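Local coordinates for actibind (Aspergillus niger, PDB 3D3Z), which cleaves RNA as a T2-family ribonuclease, probably with little base specificity and a preference for adenylic acid, at residues W54-D59 with Y200-V205; N204-A209 with T213-E218. All coordinates share one frame; numbering follows the deposited sequence.

Contact 1 of 2, residues W54-D59 with Y200-V205; sequences WPDNCD and YYYFNV
Trp54 and Tyr200 meet because both side chains leave their strands with CG beside the backbone N and anti to the carbonyl carbon (chi1 -51° and -42°), which brings the two rings together across the intervening strand 29-35. The indole comes in edge first: its benzo corner, CZ3 and CH2, points at one face of the phenol, with Trp54 CZ3 3.6 Å from Tyr200 CZ, nearer the rim than the ring centre. This is a T-shaped stack, with centroids of the six-membered rings 4.9 Å apart and planes at 67°; the flat phenol of Tyr200 offers a broad face for the indole edge to rest on. The broad indole suits the place because one end can meet the tyrosine while the other serves the active site: Trp54 NE1 is hydrogen-bonded to Glu111 OE1, and the ring stacks on His115, both predicted active-site residues. Tyr200 thus packs on a residue that itself contacts Glu111 and His115, and probably helps to fix the tilt of the indole. Two residues further along, the contact is looser. Asp56 OD2 approaches Tyr202 CE1 at 4.1 Å, with the carboxylate plane steeply turned against the ring, and no hydrogen bond links them. The backbones are well separated, Asp56 CA lying 9.3 Å from Tyr202 CA, so side chains bridge the span. Strand 29-35 lies between the two in the antiparallel sheet, pairing with Trp54 and Asp56 on one side and with Tyr201 and Phe203 on the other, while Thr33 touches both Trp54 and Tyr200 and helix 104-116 supplies Glu111 and His115.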
ATOM      1  N   TRP A  54       1.684  -4.662  -1.743  1.00 18.86           N
ATOM      2  CA  TRP A  54       1.641  -5.892  -2.500  1.00 19.68           C
ATOM      3  C   TRP A  54       2.885  -6.049  -3.325  1.00 19.82           C
ATOM      4  O   TRP A  54       3.249  -5.120  -4.082  1.00 18.54           O
ATOM      5  CB  TRP A  54       0.445  -5.919  -3.494  1.00 19.73           C
ATOM      6  CG  TRP A  54      -0.889  -5.588  -2.940  1.00 18.31           C
ATOM      7  CD1 TRP A  54      -1.309  -5.680  -1.625  1.00 18.44           C
ATOM      8  CD2 TRP A  54      -2.015  -5.161  -3.685  1.00 19.07           C
ATOM      9  NE1 TRP A  54      -2.622  -5.252  -1.515  1.00 19.54           N
ATOM     10  CE2 TRP A  54      -3.090  -4.963  -2.771  1.00 16.08           C
ATOM     11  CE3 TRP A  54      -2.226  -4.891  -5.034  1.00 20.01           C
ATOM     12  CZ2 TRP A  54      -4.355  -4.494  -3.175  1.00 18.37           C
ATOM     13  CZ3 TRP A  54      -3.506  -4.437  -5.442  1.00 19.40           C
ATOM     14  CH2 TRP A  54      -4.545  -4.238  -4.508  1.00 18.43           C
ATOM     15  N   PRO A  55       3.545  -7.205  -3.209  1.00 21.47           N
ATOM     16  CA  PRO A  55       4.621  -7.593  -4.139  1.00 23.19           C
ATOM     17  C   PRO A  55       4.100  -8.172  -5.485  1.00 23.95           C
ATOM     18  O   PRO A  55       3.475  -9.226  -5.523  1.00 26.65           O
ATOM     19  CB  PRO A  55       5.401  -8.655  -3.346  1.00 22.94           C
ATOM     20  CG  PRO A  55       4.356  -9.272  -2.406  1.00 22.50           C
ATOM     21  CD  PRO A  55       3.321  -8.224  -2.156  1.00 21.38           C
ATOM     22  N   ASP A  56       4.322  -7.458  -6.572  1.00 24.21           N
ATOM     23  CA  ASP A  56       4.014  -7.976  -7.868  1.00 24.95           C
ATOM     24  C   ASP A  56       5.328  -8.417  -8.463  1.00 25.31           C
ATOM     25  O   ASP A  56       6.403  -7.790  -8.246  1.00 23.80           O
ATOM     26  CB  ASP A  56       3.464  -6.887  -8.797  1.00 25.81           C
ATOM     27  CG  ASP A  56       1.936  -6.656  -8.683  1.00 28.56           C
ATOM     28  OD1 ASP A  56       1.282  -7.091  -7.691  1.00 28.75           O
ATOM     29  OD2 ASP A  56       1.435  -6.001  -9.650  1.00 28.68           O
ATOM     30  N   ASN A  57       5.230  -9.460  -9.277  1.00 24.13           N
ATOM     31  CA  ASN A  57       6.246  -9.781 -10.224  1.00 24.98           C
ATOM     32  C   ASN A  57       6.475  -8.630 -11.168  1.00 24.93           C
ATOM     33  O   ASN A  57       5.637  -7.704 -11.306  1.00 24.99           O
ATOM     34  CB  ASN A  57       5.862 -11.031 -10.970  1.00 24.72           C
ATOM     35  CG  ASN A  57       5.720 -12.181 -10.071  1.00 26.99           C
ATOM     36  OD1 ASN A  57       6.490 -12.330  -9.098  1.00 30.58           O
ATOM     37  ND2 ASN A  57       4.751 -13.031 -10.354  1.00 29.13           N
ATOM     38  N   CYS A  58       7.640  -8.641 -11.796  1.00 24.92           N
ATOM     39  CA  CYS A  58       8.024  -7.512 -12.622  1.00 25.25           C
ATOM     40  C   CYS A  58       7.151  -7.386 -13.892  1.00 25.14           C
ATOM     41  O   CYS A  58       7.049  -6.318 -14.443  1.00 24.33           O
ATOM     42  CB  CYS A  58       9.502  -7.576 -12.962  1.00 25.66           C
ATOM     43  SG  CYS A  58      10.555  -7.516 -11.421  1.00 26.22           S
ATOM     44  N   ASP A  59       6.518  -8.475 -14.297  1.00 26.47           N
ATOM     45  CA  ASP A  59       5.609  -8.488 -15.455  1.00 27.99           C
ATOM     46  C   ASP A  59       4.153  -8.163 -15.088  1.00 29.42           C
ATOM     47  O   ASP A  59       3.252  -8.271 -15.945  1.00 29.95           O
ATOM     48  CB  ASP A  59       5.686  -9.834 -16.182  1.00 28.31           C
ATOM     49  CG  ASP A  59       5.212 -10.967 -15.360  1.00 30.32           C
ATOM     50  OD1 ASP A  59       4.815 -10.738 -14.187  1.00 34.08           O
ATOM     51  OD2 ASP A  59       5.228 -12.120 -15.884  1.00 35.81           O
ATOM     52  N   TYR A 200      -3.149   2.465  -6.924  1.00 20.78           N
ATOM     53  CA  TYR A 200      -1.911   1.661  -6.722  1.00 21.36           C
ATOM     54  C   TYR A 200      -0.682   2.466  -7.151  1.00 22.74           C
ATOM     55  O   TYR A 200      -0.477   2.746  -8.341  1.00 22.93           O
ATOM     56  CB  TYR A 200      -1.852   0.346  -7.488  1.00 21.90           C
ATOM     57  CG  TYR A 200      -3.060  -0.558  -7.594  1.00 20.96           C
ATOM     58  CD1 TYR A 200      -4.152  -0.504  -6.699  1.00 22.12           C
ATOM     59  CD2 TYR A 200      -3.102  -1.524  -8.602  1.00 21.22           C
ATOM     60  CE1 TYR A 200      -5.224  -1.367  -6.839  1.00 22.44           C
ATOM     61  CE2 TYR A 200      -4.171  -2.384  -8.740  1.00 22.22           C
ATOM     62  CZ  TYR A 200      -5.224  -2.321  -7.859  1.00 22.59           C
ATOM     63  OH  TYR A 200      -6.277  -3.211  -8.018  1.00 22.53           O
ATOM     64  N   TYR A 201       0.140   2.831  -6.172  1.00 21.92           N
ATOM     65  CA  TYR A 201       1.432   3.475  -6.430  1.00 21.15           C
ATOM     66  C   TYR A 201       2.520   2.414  -6.481  1.00 21.31           C
ATOM     67  O   TYR A 201       2.742   1.704  -5.501  1.00 21.14           O
ATOM     68  CB  TYR A 201       1.728   4.502  -5.351  1.00 19.94           C
ATOM     69  CG  TYR A 201       0.800   5.686  -5.217  1.00 20.85           C
ATOM     70  CD1 TYR A 201       1.079   6.899  -5.877  1.00 18.76           C
ATOM     71  CD2 TYR A 201      -0.300   5.660  -4.367  1.00 18.55           C
ATOM     72  CE1 TYR A 201       0.279   8.010  -5.691  1.00 19.16           C
ATOM     73  CE2 TYR A 201      -1.098   6.764  -4.211  1.00 19.36           C
ATOM     74  CZ  TYR A 201      -0.825   7.921  -4.906  1.00 20.14           C
ATOM     75  OH  TYR A 201      -1.591   9.040  -4.751  1.00 22.65           O
ATOM     76  N   TYR A 202       3.199   2.311  -7.632  1.00 21.35           N
ATOM     77  CA  TYR A 202       4.222   1.299  -7.881  1.00 21.20           C
ATOM     78  C   TYR A 202       5.610   1.823  -7.523  1.00 21.43           C
ATOM     79  O   TYR A 202       5.909   3.032  -7.649  1.00 21.85           O
ATOM     80  CB  TYR A 202       4.225   0.832  -9.342  1.00 22.05           C
ATOM     81  CG  TYR A 202       2.976   0.078  -9.781  1.00 21.88           C
ATOM     82  CD1 TYR A 202       3.016  -1.265 -10.064  1.00 21.95           C
ATOM     83  CD2 TYR A 202       1.751   0.738  -9.938  1.00 24.88           C
ATOM     84  CE1 TYR A 202       1.850  -1.967 -10.463  1.00 22.34           C
ATOM     85  CE2 TYR A 202       0.582   0.046 -10.355  1.00 21.86           C
ATOM     86  CZ  TYR A 202       0.657  -1.285 -10.626  1.00 24.04           C
ATOM     87  OH  TYR A 202      -0.483  -1.953 -11.024  1.00 24.01           O
ATOM     88  N   PHE A 203       6.428   0.900  -7.026  1.00 21.52           N
ATOM     89  CA  PHE A 203       7.793   1.186  -6.561  1.00 20.49           C
ATOM     90  C   PHE A 203       8.704   0.020  -6.891  1.00 19.87           C
ATOM     91  O   PHE A 203       8.314  -1.165  -6.906  1.00 20.08           O
ATOM     92  CB  PHE A 203       7.836   1.335  -5.037  1.00 20.37           C
ATOM     93  CG  PHE A 203       7.192   2.556  -4.527  1.00 18.80           C
ATOM     94  CD1 PHE A 203       7.900   3.734  -4.463  1.00 19.54           C
ATOM     95  CD2 PHE A 203       5.871   2.522  -4.090  1.00 18.36           C
ATOM     96  CE1 PHE A 203       7.322   4.843  -3.974  1.00 19.53           C
ATOM     97  CE2 PHE A 203       5.294   3.639  -3.617  1.00 21.12           C
ATOM     98  CZ  PHE A 203       6.016   4.791  -3.548  1.00 19.69           C
ATOM     99  N   ASN A 204       9.956   0.348  -7.137  1.00 21.28           N
ATOM    100  CA  ASN A 204      11.000  -0.654  -7.017  1.00 20.87           C
ATOM    101  C   ASN A 204      11.817  -0.286  -5.761  1.00 20.17           C
ATOM    102  O   ASN A 204      11.745   0.852  -5.268  1.00 21.09           O
ATOM    103  CB  ASN A 204      11.876  -0.740  -8.269  1.00 21.59           C
ATOM    104  CG  ASN A 204      11.086  -1.116  -9.565  1.00 23.60           C
ATOM    105  OD1 ASN A 204      10.283  -2.050  -9.609  1.00 24.05           O
ATOM    106  ND2 ASN A 204      11.361  -0.387 -10.610  1.00 22.79           N
ATOM    107  N   VAL A 205      12.565  -1.263  -5.259  1.00 20.74           N
ATOM    108  CA  VAL A 205      13.224  -1.208  -3.924  1.00 21.51           C
ATOM    109  C   VAL A 205      14.726  -1.520  -4.020  1.00 22.40           C
ATOM    110  O   VAL A 205      15.144  -2.482  -4.647  1.00 22.95           O
ATOM    111  CB  VAL A 205      12.508  -2.126  -2.878  1.00 21.07           C
ATOM    112  CG1 VAL A 205      13.193  -2.051  -1.496  1.00 20.32           C
ATOM    113  CG2 VAL A 205      11.026  -1.685  -2.738  1.00 18.21           C
TER

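Contact 2 of 2, residues N204-A209 with T213-E218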
ATOM      1  N   ASN A 204       9.956   0.348  -7.137  1.00 21.28           N
ATOM      2  CA  ASN A 204      11.000  -0.654  -7.017  1.00 20.87           C
ATOM      3  C   ASN A 204      11.817  -0.286  -5.761  1.00 20.17           C
ATOM      4  O   ASN A 204      11.745   0.852  -5.268  1.00 21.09           O
ATOM      5  CB  ASN A 204      11.876  -0.740  -8.269  1.00 21.59           C
ATOM      6  CG  ASN A 204      11.086  -1.116  -9.565  1.00 23.60           C
ATOM      7  OD1 ASN A 204      10.283  -2.050  -9.609  1.00 24.05           O
ATOM      8  ND2 ASN A 204      11.361  -0.387 -10.610  1.00 22.79           N
ATOM      9  N   VAL A 205      12.565  -1.263  -5.259  1.00 20.74           N
ATOM     10  CA  VAL A 205      13.224  -1.208  -3.924  1.00 21.51           C
ATOM     11  C   VAL A 205      14.726  -1.520  -4.020  1.00 22.40           C
ATOM     12  O   VAL A 205      15.144  -2.482  -4.647  1.00 22.95           O
ATOM     13  CB  VAL A 205      12.508  -2.126  -2.878  1.00 21.07           C
ATOM     14  CG1 VAL A 205      13.193  -2.051  -1.496  1.00 20.32           C
ATOM     15  CG2 VAL A 205      11.026  -1.685  -2.738  1.00 18.21           C
ATOM     16  N   LYS A 206      15.510  -0.664  -3.366  1.00 23.78           N
ATOM     17  CA  LYS A 206      16.935  -0.891  -3.117  1.00 24.94           C
ATOM     18  C   LYS A 206      17.058  -1.376  -1.676  1.00 23.60           C
ATOM     19  O   LYS A 206      16.704  -0.661  -0.753  1.00 24.22           O
ATOM     20  CB  LYS A 206      17.701   0.410  -3.294  1.00 25.76           C
ATOM     21  CG  LYS A 206      17.649   0.980  -4.710  1.00 29.38           C
ATOM     22  CD  LYS A 206      18.135   2.444  -4.771  1.00 29.39           C
ATOM     23  CE  LYS A 206      19.661   2.536  -4.881  1.00 34.63           C
ATOM     24  NZ  LYS A 206      20.232   1.964  -6.160  1.00 36.46           N
ATOM     25  N   GLY A 207      17.494  -2.615  -1.518  1.00 23.68           N
ATOM     26  CA  GLY A 207      17.586  -3.243  -0.216  1.00 23.53           C
ATOM     27  C   GLY A 207      16.360  -4.046   0.198  1.00 23.26           C
ATOM     28  O   GLY A 207      15.709  -4.737  -0.601  1.00 20.90           O
ATOM     29  N   SER A 208      16.072  -3.968   1.484  1.00 21.93           N
ATOM     30  CA  SER A 208      14.971  -4.725   2.053  1.00 22.38           C
ATOM     31  C   SER A 208      13.669  -3.947   1.899  1.00 21.14           C
ATOM     32  O   SER A 208      13.675  -2.733   1.875  1.00 20.43           O
ATOM     33  CB  SER A 208      15.212  -4.966   3.550  1.00 22.30           C
ATOM     34  OG  SER A 208      14.166  -5.717   4.137  1.00 21.83           O
ATOM     35  N   ALA A 209      12.567  -4.683   1.793  1.00 22.34           N
ATOM     36  CA  ALA A 209      11.232  -4.065   1.839  1.00 22.13           C
ATOM     37  C   ALA A 209      11.002  -3.379   3.157  1.00 22.67           C
ATOM     38  O   ALA A 209      10.206  -2.456   3.200  1.00 22.15           O
ATOM     39  CB  ALA A 209      10.110  -5.092   1.593  1.00 21.51           C
ATOM     40  N   THR A 213      15.073   1.547   0.253  1.00 25.08           N
ATOM     41  CA  THR A 213      14.748   2.776  -0.448  1.00 25.16           C
ATOM     42  C   THR A 213      13.694   2.464  -1.520  1.00 25.03           C
ATOM     43  O   THR A 213      13.891   1.601  -2.389  1.00 24.81           O
ATOM     44  CB  THR A 213      16.001   3.387  -1.082  1.00 26.10           C
ATOM     45  OG1 THR A 213      16.921   3.738  -0.044  1.00 26.61           O
ATOM     46  CG2 THR A 213      15.641   4.627  -1.866  1.00 25.68           C
ATOM     47  N   TYR A 214      12.554   3.132  -1.404  1.00 24.70           N
ATOM     48  CA  TYR A 214      11.425   2.875  -2.302  1.00 24.84           C
ATOM     49  C   TYR A 214      11.470   3.932  -3.400  1.00 24.16           C
ATOM     50  O   TYR A 214      11.268   5.137  -3.143  1.00 26.29           O
ATOM     51  CB  TYR A 214      10.078   2.907  -1.545  1.00 23.36           C
ATOM     52  CG  TYR A 214       9.740   1.612  -0.866  1.00 23.27           C
ATOM     53  CD1 TYR A 214      10.420   1.195   0.291  1.00 22.59           C
ATOM     54  CD2 TYR A 214       8.710   0.816  -1.337  1.00 23.85           C
ATOM     55  CE1 TYR A 214      10.084   0.013   0.926  1.00 21.99           C
ATOM     56  CE2 TYR A 214       8.388  -0.386  -0.717  1.00 22.05           C
ATOM     57  CZ  TYR A 214       9.077  -0.766   0.418  1.00 22.86           C
ATOM     58  OH  TYR A 214       8.733  -1.937   1.042  1.00 19.80           O
ATOM     59  N   VAL A 215      11.728   3.474  -4.612  1.00 24.68           N
ATOM     60  CA  VAL A 215      11.912   4.346  -5.786  1.00 24.36           C
ATOM     61  C   VAL A 215      10.681   4.248  -6.685  1.00 24.55           C
ATOM     62  O   VAL A 215      10.356   3.150  -7.165  1.00 23.56           O
ATOM     63  CB  VAL A 215      13.187   3.918  -6.557  1.00 24.39           C
ATOM     64  CG1 VAL A 215      13.329   4.637  -7.905  1.00 24.98           C
ATOM     65  CG2 VAL A 215      14.420   4.163  -5.681  1.00 23.14           C
ATOM     66  N   ALA A 216      10.029   5.391  -6.893  1.00 25.15           N
ATOM     67  CA  ALA A 216       8.767   5.490  -7.643  1.00 25.60           C
ATOM     68  C   ALA A 216       8.986   4.908  -9.010  1.00 26.44           C
ATOM     69  O   ALA A 216       9.982   5.226  -9.665  1.00 26.73           O
ATOM     70  CB  ALA A 216       8.264   6.933  -7.702  1.00 26.03           C
ATOM     71  N   SER A 217       8.119   3.970  -9.399  1.00 26.69           N
ATOM     72  CA  SER A 217       8.257   3.259 -10.666  1.00 26.90           C
ATOM     73  C   SER A 217       6.977   3.236 -11.504  1.00 26.71           C
ATOM     74  O   SER A 217       5.895   3.632 -11.069  1.00 24.34           O
ATOM     75  CB  SER A 217       8.762   1.843 -10.455  1.00 26.43           C
ATOM     76  OG  SER A 217       7.841   1.028  -9.775  1.00 26.86           O
ATOM     77  N   GLU A 218       7.125   2.782 -12.735  1.00 27.64           N
ATOM     78  CA  GLU A 218       6.004   2.811 -13.672  1.00 29.96           C
ATOM     79  C   GLU A 218       4.903   1.787 -13.344  1.00 29.14           C
ATOM     80  O   GLU A 218       5.167   0.602 -13.058  1.00 29.49           O
ATOM     81  CB  GLU A 218       6.507   2.593 -15.114  1.00 30.04           C
ATOM     82  CG  GLU A 218       5.570   3.172 -16.134  1.00 33.22           C
ATOM     83  CD  GLU A 218       6.196   3.246 -17.499  1.00 35.62           C
ATOM     84  OE1 GLU A 218       7.086   4.121 -17.681  1.00 43.88           O
ATOM     85  OE2 GLU A 218       5.787   2.438 -18.378  1.00 43.44           O
TER
HETATM   86  O   HOH W   1      18.869   0.921   0.670  1.00 59.13           O
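Val205 and Tyr214 face each other as a non-hydrogen-bonded pair in a beta hairpin, where the axes of segments 204-206 and 213-216 come within 4.7 Å. Their side chains leave the same face of the sheet side by side. In Val205, CG2 stands beside the backbone N, anti to the carbonyl carbon, which lays it over one face of the phenol, 3.7 Å from the ring centroid and 15° off its normal, a CH-pi contact suited to a branched valine. The tyrosine is long enough to reach past it to the loop, where its hydroxyl donates to the carbonyl of Ala209. Hydrogen-bonded pairs flank this one: Asn204 with Val215, and Lys206 with Thr213, each joined by two backbone bonds. On their face of the sheet, opposite Tyr214, the aliphatic part of Lys206 lies against Thr213 and Val215, while its NZ bonds to Ser9 O. A water donates to Lys206 O and is weakly bound by Thr213 OG1. The chain turns away at Gly207, whose backbone angles (phi 93°, psi -143°) would jam a CB against the preceding carbonyl. Further out, Leu30 touches both Val205 and Tyr214, helix 134-147 packs on the tyrosine through Gln142 and Leu146, and Thr121 OG1 accepts from Ala209 N. That anchored loop presents its carbonyl to the phenol edge: Tyr214 OH lies 2.7 Å from Ala209 O, in the carbonyl plane and on a lone pair.

How the contacts relate
Contacts 1 and 2 have centres about 8 Å apart and meet on strand 195-206, sharing Asn204 and Val205. Along the chain, 54-59 comes first; some 140 residues later, across a region holding all the helices, 200-205 overlaps 204-209 and the hairpin returns through 213-218. Contact 1 reaches across strand 29-35, whereas contact 2 joins immediate neighbours in the same antiparallel sheet. The two also touch directly: Tyr202 O lies 3.0 Å from Ser217 N, a probable hydrogen bond, and the Phe203 ring packs on the backbone of Val215 and Ala216. One strand therefore links the Trp54-Tyr200 packing, next to the predicted active-site residues, to the hairpin.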